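Local atomic coordinates of probable CoA-transferase alpha subunit (Rhodococcus jostii, PDB entry 6COJ), a protein that probably serves as the alpha subunit of a CoA-transferase-family enzyme and binds a CoA thioester of a spirocyclic lactone bearing a cyclohexene ring. Residues 24-29 with 212-217; 50-55 with 291-296. The protein carries 1 engineered substitution. One frame throughout, in Å; residues are numbered along the deposited sequence.

Interaction 1 (24-29 with 212-217); sequences DDAVGE and KRFVSV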
loop_
_atom_site.group_PDB
_atom_site.type_symbol
_atom_site.label_atom_id
_atom_site.label_comp_id
_atom_site.label_asym_id
_atom_site.label_seq_id
_atom_site.Cartn_x
_atom_site.Cartn_y
_atom_site.Cartn_z
ATOM N N ASP A 24 11.185 -15.753 -26.217
ATOM C CA ASP A 24 11.251 -17.208 -26.142
ATOM C C ASP A 24 12.163 -17.671 -25.007
ATOM O O ASP A 24 11.888 -18.695 -24.367
ATOM C CB ASP A 24 11.696 -17.784 -27.489
ATOM C CG ASP A 24 10.627 -17.657 -28.571
ATOM O OD1 ASP A 24 9.436 -17.483 -28.245
ATOM O OD2 ASP A 24 10.976 -17.750 -29.764
ATOM N N ASP A 25 13.263 -16.946 -24.758
ATOM C CA ASP A 25 14.126 -17.240 -23.610
ATOM C C ASP A 25 13.336 -17.187 -22.311
ATOM O O ASP A 25 13.461 -18.065 -21.448
ATOM C CB ASP A 25 15.246 -16.197 -23.499
ATOM C CG ASP A 25 16.360 -16.380 -24.511
ATOM O OD1 ASP A 25 16.524 -17.487 -25.059
ATOM O OD2 ASP A 25 17.102 -15.394 -24.730
ATOM N N ALA A 26 12.544 -16.128 -22.134
ATOM C CA ALA A 26 11.802 -15.961 -20.890
ATOM C C ALA A 26 10.812 -17.100 -20.688
ATOM O O ALA A 26 10.733 -17.684 -19.599
ATOM C CB ALA A 26 11.095 -14.602 -20.878
ATOM N N VAL A 27 10.072 -17.455 -21.741
ATOM C CA VAL A 27 9.138 -18.569 -21.634
ATOM C C VAL A 27 9.884 -19.881 -21.433
ATOM O O VAL A 27 9.365 -20.805 -20.791
ATOM C CB VAL A 27 8.175 -18.563 -22.836
ATOM C CG1 VAL A 27 7.297 -19.826 -22.866
ATOM C CG2 VAL A 27 7.316 -17.303 -22.761
ATOM N N GLY A 28 11.121 -19.969 -21.932
ATOM C CA GLY A 28 11.964 -21.132 -21.694
ATOM C C GLY A 28 12.310 -21.362 -20.232
ATOM O O GLY A 28 12.748 -22.462 -19.875
ATOM N N GLU A 29 12.156 -20.344 -19.386
ATOM C CA GLU A 29 12.338 -20.476 -17.945
ATOM C C GLU A 29 11.081 -20.950 -17.234
ATOM O O GLU A 29 11.142 -21.266 -16.038
ATOM C CB GLU A 29 12.758 -19.133 -17.338
ATOM C CG GLU A 29 14.139 -18.663 -17.748
ATOM C CD GLU A 29 15.199 -19.710 -17.485
ATOM O OE1 GLU A 29 15.812 -20.199 -18.457
ATOM O OE2 GLU A 29 15.410 -20.056 -16.305
ATOM N N LYS A 212 10.020 -16.257 -9.985
ATOM C CA LYS A 212 10.689 -15.848 -11.220
ATOM C C LYS A 212 9.884 -14.731 -11.868
ATOM O O LYS A 212 8.675 -14.872 -12.063
ATOM C CB LYS A 212 10.768 -17.014 -12.209
ATOM C CG LYS A 212 11.495 -18.247 -11.720
ATOM C CD LYS A 212 11.370 -19.360 -12.766
ATOM C CE LYS A 212 11.689 -20.732 -12.198
ATOM N NZ LYS A 212 13.067 -20.798 -11.642
ATOM N N ARG A 213 10.542 -13.622 -12.204
ATOM C CA ARG A 213 9.841 -12.412 -12.609
ATOM C C ARG A 213 10.365 -11.943 -13.957
ATOM O O ARG A 213 11.559 -11.661 -14.099
ATOM C CB ARG A 213 10.042 -11.317 -11.562
ATOM C CG ARG A 213 9.223 -11.502 -10.287
ATOM C CD ARG A 213 9.826 -12.509 -9.322
ATOM N NE ARG A 213 11.191 -12.155 -8.932
ATOM C CZ ARG A 213 11.487 -11.329 -7.933
ATOM N NH1 ARG A 213 10.515 -10.768 -7.229
ATOM N NH2 ARG A 213 12.751 -11.077 -7.637
ATOM N N PHE A 214 9.473 -11.840 -14.938
ATOM C CA PHE A 214 9.842 -11.390 -16.274
ATOM C C PHE A 214 9.048 -10.142 -16.614
ATOM O O PHE A 214 7.815 -10.143 -16.521
ATOM C CB PHE A 214 9.622 -12.512 -17.288
ATOM C CG PHE A 214 10.426 -13.721 -16.965
ATOM C CD1 PHE A 214 11.785 -13.739 -17.210
ATOM C CD2 PHE A 214 9.848 -14.783 -16.284
ATOM C CE1 PHE A 214 12.543 -14.823 -16.852
ATOM C CE2 PHE A 214 10.603 -15.880 -15.928
ATOM C CZ PHE A 214 11.955 -15.897 -16.210
ATOM N N VAL A 215 9.756 -9.069 -16.969
ATOM C CA VAL A 215 9.137 -7.811 -17.375
ATOM C C VAL A 215 9.496 -7.561 -18.829
ATOM O O VAL A 215 10.679 -7.558 -19.193
ATOM C CB VAL A 215 9.545 -6.620 -16.486
ATOM C CG1 VAL A 215 11.048 -6.405 -16.471
ATOM C CG2 VAL A 215 8.830 -5.356 -16.943
ATOM N N SER A 216 8.483 -7.407 -19.670
ATOM C CA SER A 216 8.706 -6.866 -20.997
ATOM C C SER A 216 8.481 -5.359 -20.939
ATOM O O SER A 216 7.659 -4.874 -20.160
ATOM C CB SER A 216 7.815 -7.559 -22.040
ATOM O OG SER A 216 6.437 -7.467 -21.708
ATOM N N VAL A 217 9.255 -4.611 -21.728
ATOM C CA VAL A 217 9.161 -3.154 -21.729
ATOM C C VAL A 217 9.123 -2.661 -23.165
ATOM O O VAL A 217 9.678 -3.292 -24.071
ATOM C CB VAL A 217 10.314 -2.454 -20.963
ATOM C CG1 VAL A 217 10.267 -2.798 -19.495
ATOM C CG2 VAL A 217 11.656 -2.844 -21.564
HETATM O O HOH W 1 14.352 -18.554 -13.979
#
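A26 is the first residue of 24-29 to meet the strand: A26 CB sits 3.8 Å from CD1 of F214, an apolar touch between the short helix 23-28 and strand 213-217. The A26 carbonyl oxygen lies over one face of the same ring, 4.0 Å above the plane and shifted toward the rim. That oxygen is already engaged, since E29 N donates to A26 O at 3.0 Å. V27, next along, turns its side chain away from the strand. E29 then brings its aliphatic part to the far end of the phenyl group, with CB 3.5 Å from CZ of F214 and CG a little further off. The F214 side chain already sets out toward the helix, and with CG anti to the carbonyl carbon (chi1 -59°) the ring swings to put CD1 by A26 and CZ by E29. Beyond the ring, the E29 carbonyl oxygen is 3.8 Å from CD of K212, a van der Waals contact. A water link from E29 OE2 to K212 NZ is doubtful, as E29 is modelled in two conformations. Strand 213-217 runs between 177-184 and 244-247 in the parallel sheet of the CoA-transferase domain. No direct hydrogen bond joins the two segments: helix and sheet are held here by apolar packing round one phenylalanine, with opposite charges adding probably little at the exposed margin.

Interaction 2 (50-55 with 291-296); sequences LVRALL and GSEDDY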
loop_
_atom_site.group_PDB
_atom_site.type_symbol
_atom_site.label_atom_id
_atom_site.label_comp_id
_atom_site.label_asym_id
_atom_site.label_seq_id
_atom_site.Cartn_x
_atom_site.Cartn_y
_atom_site.Cartn_z
ATOM N N LEU A 50 4.513 -11.680 -24.320
ATOM C CA LEU A 50 4.891 -12.847 -23.525
ATOM C C LEU A 50 3.823 -13.935 -23.591
ATOM O O LEU A 50 4.148 -15.130 -23.666
ATOM C CB LEU A 50 5.189 -12.433 -22.080
ATOM C CG LEU A 50 6.562 -11.768 -21.861
ATOM C CD1 LEU A 50 6.607 -10.979 -20.539
ATOM C CD2 LEU A 50 7.701 -12.799 -21.912
ATOM N N VAL A 51 2.545 -13.545 -23.613
ATOM C CA VAL A 51 1.466 -14.525 -23.756
ATOM C C VAL A 51 1.546 -15.235 -25.107
ATOM O O VAL A 51 1.367 -16.457 -25.192
ATOM C CB VAL A 51 0.092 -13.871 -23.518
ATOM C CG1 VAL A 51 -1.036 -14.831 -23.905
ATOM C CG2 VAL A 51 -0.044 -13.441 -22.068
ATOM N N ARG A 52 1.804 -14.487 -26.184
ATOM C CA ARG A 52 1.980 -15.125 -27.489
ATOM C C ARG A 52 3.173 -16.078 -27.489
ATOM O O ARG A 52 3.133 -17.131 -28.136
ATOM C CB ARG A 52 2.107 -14.071 -28.598
ATOM C CG ARG A 52 0.784 -13.375 -28.935
ATOM C CD ARG A 52 0.902 -12.362 -30.065
ATOM N NE ARG A 52 1.613 -11.141 -29.686
ATOM C CZ ARG A 52 1.028 -10.062 -29.165
ATOM N NH1 ARG A 52 -0.288 -10.048 -28.935
ATOM N NH2 ARG A 52 1.762 -8.998 -28.873
ATOM N N ALA A 53 4.239 -15.734 -26.760
ATOM C CA ALA A 53 5.375 -16.646 -26.656
ATOM C C ALA A 53 4.995 -17.909 -25.888
ATOM O O ALA A 53 5.450 -19.011 -26.226
ATOM C CB ALA A 53 6.573 -15.936 -26.017
ATOM N N LEU A 54 4.153 -17.773 -24.858
ATOM C CA LEU A 54 3.611 -18.955 -24.189
ATOM C C LEU A 54 2.836 -19.843 -25.159
ATOM O O LEU A 54 2.971 -21.073 -25.125
ATOM C CB LEU A 54 2.710 -18.530 -23.031
ATOM C CG LEU A 54 3.331 -18.606 -21.642
ATOM C CD1 LEU A 54 2.390 -17.999 -20.599
ATOM C CD2 LEU A 54 3.665 -20.040 -21.284
ATOM N N LEU A 55 2.011 -19.239 -26.025
ATOM C CA LEU A 55 1.231 -20.012 -26.988
ATOM C C LEU A 55 2.129 -20.781 -27.945
ATOM O O LEU A 55 1.804 -21.905 -28.342
ATOM C CB LEU A 55 0.285 -19.093 -27.766
ATOM C CG LEU A 55 -1.180 -19.120 -27.307
ATOM C CD1 LEU A 55 -1.294 -18.811 -25.828
ATOM C CD2 LEU A 55 -2.037 -18.163 -28.133
ATOM N N GLY A 291 3.716 -17.478 -36.242
ATOM C CA GLY A 291 5.075 -17.047 -36.478
ATOM C C GLY A 291 5.663 -16.391 -35.241
ATOM O O GLY A 291 5.300 -16.708 -34.108
ATOM N N SER A 292 6.583 -15.458 -35.479
ATOM C CA SER A 292 7.271 -14.750 -34.410
ATOM C C SER A 292 6.470 -13.527 -33.964
ATOM O O SER A 292 5.421 -13.198 -34.524
ATOM C CB SER A 292 8.651 -14.308 -34.886
ATOM O OG SER A 292 8.528 -13.313 -35.886
ATOM N N GLU A 293 6.974 -12.840 -32.932
ATOM C CA GLU A 293 6.392 -11.557 -32.546
ATOM C C GLU A 293 6.489 -10.551 -33.687
ATOM O O GLU A 293 5.542 -9.795 -33.940
ATOM C CB GLU A 293 7.077 -11.020 -31.289
ATOM C CG GLU A 293 6.525 -9.685 -30.758
ATOM C CD GLU A 293 5.087 -9.765 -30.265
ATOM O OE1 GLU A 293 4.556 -10.883 -30.084
ATOM O OE2 GLU A 293 4.484 -8.694 -30.012
ATOM N N ASP A 294 7.618 -10.540 -34.401
ATOM C CA ASP A 294 7.753 -9.647 -35.549
ATOM C C ASP A 294 6.703 -9.951 -36.610
ATOM O O ASP A 294 6.132 -9.031 -37.209
ATOM C CB ASP A 294 9.161 -9.737 -36.140
ATOM C CG ASP A 294 10.200 -9.025 -35.290
ATOM O OD1 ASP A 294 9.807 -8.237 -34.404
ATOM O OD2 ASP A 294 11.408 -9.249 -35.512
ATOM N N ASP A 295 6.428 -11.238 -36.851
ATOM C CA ASP A 295 5.387 -11.609 -37.807
ATOM C C ASP A 295 4.025 -11.118 -37.338
ATOM O O ASP A 295 3.230 -10.607 -38.137
ATOM C CB ASP A 295 5.350 -13.126 -37.997
ATOM C CG ASP A 295 6.615 -13.667 -38.628
ATOM O OD1 ASP A 295 7.275 -12.921 -39.380
ATOM O OD2 ASP A 295 6.941 -14.844 -38.373
ATOM N N TYR A 296 3.738 -11.274 -36.041
ATOM C CA TYR A 296 2.490 -10.756 -35.491
ATOM C C TYR A 296 2.392 -9.254 -35.707
ATOM O O TYR A 296 1.356 -8.744 -36.151
ATOM C CB TYR A 296 2.402 -11.087 -33.998
ATOM C CG TYR A 296 1.241 -10.421 -33.291
ATOM C CD1 TYR A 296 -0.016 -11.006 -33.281
ATOM C CD2 TYR A 296 1.403 -9.201 -32.636
ATOM C CE1 TYR A 296 -1.081 -10.408 -32.629
ATOM C CE2 TYR A 296 0.343 -8.592 -31.991
ATOM C CZ TYR A 296 -0.893 -9.198 -31.988
ATOM O OH TYR A 296 -1.959 -8.612 -31.352
#
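R52 reaches from helix 48-56 to the first turn of helix 293-306, where E293 and Y296 receive it and S292 and D295 form a capping box. From CB the chain runs out through CG, and CD comes over the Y296 ring, 3.7 Å from its centroid, in a CH-pi contact. A bend at chi3 (-72°) then turns the guanidinium flat onto that ring, planes 10° apart and CZ 3.6 Å from the centroid, a cation-pi stack. At the edge of the group, NE donates almost straight to E293 OE1 (3.0 Å, 175°) and NH2 to OE2, each oxygen using its syn lone pair: a side-on, bidentate salt bridge with the two planes nearly coplanar. NH1 lies over the phenol end of the ring and bonds to the H253 carbonyl, while Y296 OH bonds to H253 ND1. A leucine in place of R52 would probably leave the buried E293 carboxylate without its charged mate and cost Y296 its flat cationic stack. E293 OE2 also takes a bond from Q297. Through R52, E293 and Y296 the C-terminal helix 293-306 is joined to helix 48-56, whose other sides pack on helices 23-28 and 70-77.

From the N terminus the chain passes through helix 23-28, then helix 48-56, and only much later strand 213-217 and helix 293-306. Interaction 1 closes a loop of 182 residues; interaction 2 opens before that one has closed and spans 235, so the two cross rather than nest. Their centres are 13 Å apart, and they meet directly: V27 CG2 lies 3.6 Å from A53 CB, and S216 OG touches L50 CD1. Helix 48-56 thus gives R52 to interaction 2, while its L50 and A53 touch residues from both segments of interaction 1. Together they form a continuous path from a strand of the parallel sheet through two early helices to the C-terminal helix.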